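Local coordinates for protein beta-galactosidase (Bacillus circulans, PDB 4MAD) that probably hydrolyses terminal non-reducing beta-D-galactose residues in beta-D-galactosides, as a family 35 glycoside hydrolase, at residues E49-K54 with G317-S322; K56-N61 with Y330-V335. One frame throughout, in Å; residues are numbered along the deposited sequence.

How the contacts relate
Both contacts are buried, and both pack the opening helix of the barrel, 48-58, against the chain that follows its last barrel strand. Contact 1 uses the earlier part of that helix, and its centre lies about 18 Å from that of the chain; contact 2 uses its C-terminal end, with the centre about 26 Å out. Their partners also differ. In contact 1 a loop brings a leucine and backbone carbonyls against charged side chains of the helix, partly through a water, whereas in contact 2 helix 327-339 offers an arginine to a backbone carbonyl. The centres of the two contacts are about 12 Å apart and joined by apolar packing, Leu318 CD1 lying 3.7 Å from Phe60 CZ.

Contact 1 of 2, residues E49-K54 with G317-S322; sequences EDRLLK and GLLTES
Over one face of the Arg51 guanidinium sits the carbonyl oxygen of Ser322, about 3.1 Å above the plane and displaced toward the rim. Although Arg51 NH2 is only 3.2 Å from Ser322 O, the approach from above gives a poor donor angle, and the pair is not a hydrogen bond. The edge is used differently. There Arg51 NH1 donates to Asp50 OD2 at 3.0 Å, with the oxygen 8° out of the guanidinium plane, and NH2 donates to a water, also at the edge. That water in turn donates to Glu321 O at 2.6 Å, so the helix reaches the loop through a bridge. Arg51 arrives here because its chain bends at chi2 (-79°), bringing the tip closer to the loop than its CB direction suggests. Asp50 OD2 also accepts from Lys54 NZ at 2.8 Å, on its syn lone pair, while Arg51 comes from the anti side, 34° out of the carboxylate plane. The aliphatic part of the contact is carried by Leu319, whose CD1 lies 3.9 Å from Lys54 CB and 4.1 Å from Arg51 CD. Lys54 NZ bonds onward to Gly323 O, and Tyr560 of the galactose-binding domain touches Arg51, Glu321 and Ser322, so the site lies where the barrel meets that domain. One carboxylate can probably offset only part of the charge of two buried cations, the Gly323 carbonyl sharing the load at Lys54 NZ; the in-plane partners of NH1 and NH2 probably fix the guanidinium's rotation, one face turned to Ser322 O.

Contact 2 of 2, residues K56-N61 with Y330-V335; sequences KACGFN and YAVRKV
Arg333 reaches from helix 327-339 across the C-terminal end of helix 48-58, meeting two successive carbonyl oxygens. Its CB lies 3.6 Å from Cys58 O and also borders the sulfur of Cys58; CG follows at 3.8 Å from the same Cys58 O. Farther out, CD comes within 4.0 Å of Ala57 O, and a bend at chi3 (-127°) turns the end of the chain toward that atom. NE donates to Ala57 O at 3.0 Å with an N-H...O angle of 152°, in the carbonyl plane, though the oxygen is tilted a little from the guanidinium plane. NH2 adds a weak bond to the same oxygen at 3.4 Å and is itself bonded to Pro343 O. The two helices flank the seam of the (beta/alpha)8 barrel: one follows its first strand and the other its eighth, so their meeting closes the ring of helices. Helix 48-58 stops here in a Schellman motif, with Gly59 at positive phi (106°), and the chain turns toward strand 62-66. A leucine here has no N-H groups to offer, which would probably leave Ala57 O and Pro343 O without these donors and the end of helix 48-58 less firmly tied to helix 327-339. The backbones run close together, Cys58 CA being 5.1 Å from Arg333 CA, and Cys58 O is buried here with no polar partner in the model. Beside the arginine, Cys58 SG packs against Val332 CG1 at 4.0 Å, while the ring of Phe60 meets Phe336 edge-to-face.

Contact 1 of 2, residues E49-K54 with G317-S322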
# COMPACT_ATOMS: atom_id res chain seq x y z
N GLU A 49 18.63 -5.36 -4.54
CA GLU A 49 19.91 -4.88 -5.01
C GLU A 49 19.81 -4.30 -6.40
O GLU A 49 20.39 -3.31 -6.70
CB GLU A 49 20.95 -5.98 -4.97
CG GLU A 49 22.33 -5.50 -5.42
CD GLU A 49 23.46 -6.37 -4.94
OE1 GLU A 49 23.28 -7.48 -4.55
OE2 GLU A 49 24.57 -5.92 -4.98
N ASP A 50 19.04 -4.92 -7.24
CA ASP A 50 18.94 -4.47 -8.60
C ASP A 50 18.41 -3.05 -8.61
O ASP A 50 18.94 -2.21 -9.26
CB ASP A 50 17.97 -5.34 -9.37
CG ASP A 50 17.75 -4.86 -10.80
OD1 ASP A 50 18.63 -5.05 -11.61
OD2 ASP A 50 16.73 -4.26 -11.09
N ARG A 51 17.32 -2.81 -7.88
CA ARG A 51 16.75 -1.49 -7.91
C ARG A 51 17.65 -0.45 -7.31
O ARG A 51 17.76 0.59 -7.81
CB ARG A 51 15.38 -1.48 -7.27
CG ARG A 51 14.54 -2.67 -7.61
CD ARG A 51 13.90 -2.60 -8.97
NE ARG A 51 12.79 -3.52 -9.12
CZ ARG A 51 12.88 -4.70 -9.72
NH1 ARG A 51 14.00 -5.10 -10.23
NH2 ARG A 51 11.84 -5.49 -9.80
N LEU A 52 18.28 -0.80 -6.20
CA LEU A 52 19.18 0.12 -5.55
C LEU A 52 20.37 0.49 -6.43
O LEU A 52 20.74 1.58 -6.48
CB LEU A 52 19.66 -0.41 -4.20
CG LEU A 52 18.52 -0.52 -3.21
CD1 LEU A 52 18.79 -1.38 -2.07
CD2 LEU A 52 18.12 0.85 -2.79
N LEU A 53 20.90 -0.48 -7.15
CA LEU A 53 22.00 -0.25 -8.05
C LEU A 53 21.59 0.75 -9.12
O LEU A 53 22.36 1.58 -9.52
CB LEU A 53 22.40 -1.56 -8.70
CG LEU A 53 23.24 -2.49 -7.87
CD1 LEU A 53 23.39 -3.76 -8.47
CD2 LEU A 53 24.54 -1.92 -7.58
N LYS A 54 20.36 0.61 -9.57
CA LYS A 54 19.80 1.53 -10.55
C LYS A 54 19.67 2.97 -10.03
O LYS A 54 19.99 3.91 -10.68
CB LYS A 54 18.48 1.03 -11.11
CG LYS A 54 18.64 -0.14 -12.06
CD LYS A 54 17.45 -1.01 -12.29
CE LYS A 54 17.68 -1.96 -13.40
NZ LYS A 54 16.72 -2.99 -13.58
N GLY A 317 7.25 6.13 -12.15
CA GLY A 317 8.51 6.28 -11.47
C GLY A 317 9.69 6.25 -12.43
O GLY A 317 9.53 5.99 -13.57
N LEU A 318 10.87 6.57 -11.90
CA LEU A 318 12.09 6.55 -12.66
C LEU A 318 12.39 5.14 -13.14
O LEU A 318 12.89 5.00 -14.19
CB LEU A 318 13.23 7.12 -11.86
CG LEU A 318 13.06 8.54 -11.40
CD1 LEU A 318 14.21 8.99 -10.61
CD2 LEU A 318 12.73 9.47 -12.45
N LEU A 319 12.07 4.15 -12.31
CA LEU A 319 12.02 2.75 -12.72
C LEU A 319 10.59 2.32 -12.85
O LEU A 319 9.79 2.80 -12.14
CB LEU A 319 12.66 1.84 -11.70
CG LEU A 319 14.05 2.23 -11.27
CD1 LEU A 319 14.61 1.18 -10.43
CD2 LEU A 319 14.88 2.49 -12.42
N THR A 320 10.29 1.43 -13.76
CA THR A 320 8.92 0.97 -13.96
C THR A 320 8.57 0.02 -12.83
O THR A 320 9.41 -0.34 -12.08
CB THR A 320 8.74 0.20 -15.24
OG1 THR A 320 9.46 -1.00 -15.15
CG2 THR A 320 9.18 0.98 -16.44
N GLU A 321 7.34 -0.45 -12.78
CA GLU A 321 6.93 -1.34 -11.67
C GLU A 321 7.82 -2.54 -11.60
O GLU A 321 8.19 -2.95 -10.57
CB GLU A 321 5.50 -1.83 -11.82
CG GLU A 321 5.10 -2.94 -10.84
CD GLU A 321 3.59 -3.30 -10.91
OE1 GLU A 321 2.97 -2.80 -11.84
OE2 GLU A 321 3.10 -4.04 -10.05
N SER A 322 8.21 -3.06 -12.76
CA SER A 322 9.11 -4.20 -12.81
C SER A 322 10.58 -3.88 -12.78
O SER A 322 11.38 -4.77 -12.86
CB SER A 322 8.84 -5.06 -14.02
OG SER A 322 9.02 -4.33 -15.16
O HOH W 1 9.73 -3.98 -8.70

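Contact 2 of 2, residues K56-N61 with Y330-V335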
# COMPACT_ATOMS: atom_id res chain seq x y z
N LYS A 56 21.48 4.29 -7.65
CA LYS A 56 22.80 4.83 -7.46
C LYS A 56 23.29 5.26 -8.80
O LYS A 56 23.84 6.27 -8.91
CB LYS A 56 23.72 3.80 -6.85
CG LYS A 56 25.11 4.23 -6.76
CD LYS A 56 25.35 5.16 -5.68
CE LYS A 56 26.78 5.13 -5.15
NZ LYS A 56 27.13 6.31 -4.39
N ALA A 57 23.05 4.48 -9.83
CA ALA A 57 23.48 4.78 -11.17
C ALA A 57 22.86 6.08 -11.67
O ALA A 57 23.47 6.79 -12.42
CB ALA A 57 23.15 3.69 -12.07
N CYS A 58 21.66 6.38 -11.27
CA CYS A 58 21.01 7.59 -11.73
C CYS A 58 21.71 8.81 -11.19
O CYS A 58 21.56 9.86 -11.70
CB CYS A 58 19.57 7.62 -11.37
SG CYS A 58 18.57 8.80 -12.20
N GLY A 59 22.48 8.63 -10.14
CA GLY A 59 23.08 9.72 -9.43
C GLY A 59 22.57 10.14 -8.08
O GLY A 59 23.09 11.07 -7.55
N PHE A 60 21.61 9.42 -7.53
CA PHE A 60 21.22 9.61 -6.19
C PHE A 60 22.35 9.26 -5.26
O PHE A 60 23.12 8.41 -5.56
CB PHE A 60 20.03 8.73 -5.92
CG PHE A 60 18.81 9.15 -6.66
CD1 PHE A 60 18.14 10.26 -6.29
CD2 PHE A 60 18.41 8.49 -7.77
CE1 PHE A 60 17.04 10.67 -6.98
CE2 PHE A 60 17.33 8.91 -8.45
CZ PHE A 60 16.67 10.02 -8.06
N ASN A 61 22.44 9.99 -4.17
CA ASN A 61 23.37 9.65 -3.12
C ASN A 61 22.68 9.03 -1.90
O ASN A 61 23.34 8.57 -1.04
CB ASN A 61 24.26 10.80 -2.72
CG ASN A 61 23.49 12.05 -2.28
OD1 ASN A 61 22.35 12.03 -1.92
ND2 ASN A 61 24.17 13.16 -2.37
N TYR A 330 16.86 8.69 -17.55
CA TYR A 330 17.94 9.35 -18.27
C TYR A 330 17.87 10.87 -18.18
O TYR A 330 18.84 11.54 -18.09
CB TYR A 330 18.01 8.87 -19.70
CG TYR A 330 18.44 7.44 -19.79
CD1 TYR A 330 19.73 7.06 -19.48
CD2 TYR A 330 17.57 6.46 -20.14
CE1 TYR A 330 20.12 5.77 -19.55
CE2 TYR A 330 17.95 5.20 -20.23
CZ TYR A 330 19.22 4.84 -19.93
OH TYR A 330 19.54 3.54 -20.02
N ALA A 331 16.67 11.39 -18.26
CA ALA A 331 16.45 12.81 -18.24
C ALA A 331 16.91 13.44 -16.91
O ALA A 331 17.55 14.47 -16.91
CB ALA A 331 15.02 13.11 -18.48
N VAL A 332 16.54 12.80 -15.82
CA VAL A 332 16.94 13.14 -14.49
C VAL A 332 18.45 12.98 -14.25
O VAL A 332 19.07 13.79 -13.65
CB VAL A 332 16.15 12.30 -13.47
CG1 VAL A 332 16.74 12.37 -12.14
CG2 VAL A 332 14.76 12.72 -13.44
N ARG A 333 19.05 11.94 -14.79
CA ARG A 333 20.47 11.75 -14.64
C ARG A 333 21.21 12.90 -15.32
O ARG A 333 22.18 13.39 -14.82
CB ARG A 333 20.91 10.45 -15.21
CG ARG A 333 22.37 10.40 -15.33
CD ARG A 333 22.87 9.10 -15.60
NE ARG A 333 23.88 8.73 -14.64
CZ ARG A 333 25.18 8.86 -14.82
NH1 ARG A 333 25.65 9.35 -15.91
NH2 ARG A 333 26.00 8.48 -13.91
N LYS A 334 20.71 13.32 -16.45
CA LYS A 334 21.32 14.40 -17.20
C LYS A 334 21.28 15.72 -16.43
O LYS A 334 22.19 16.48 -16.47
CB LYS A 334 20.56 14.55 -18.48
CG LYS A 334 21.16 15.48 -19.44
CD LYS A 334 20.65 15.30 -20.80
CE LYS A 334 21.14 16.44 -21.60
NZ LYS A 334 20.81 16.38 -23.00
N VAL A 335 20.17 16.00 -15.77
CA VAL A 335 20.11 17.13 -14.93
C VAL A 335 21.06 17.02 -13.75
O VAL A 335 21.77 17.91 -13.46
CB VAL A 335 18.73 17.39 -14.40
CG1 VAL A 335 18.75 18.46 -13.44
CG2 VAL A 335 17.78 17.70 -15.49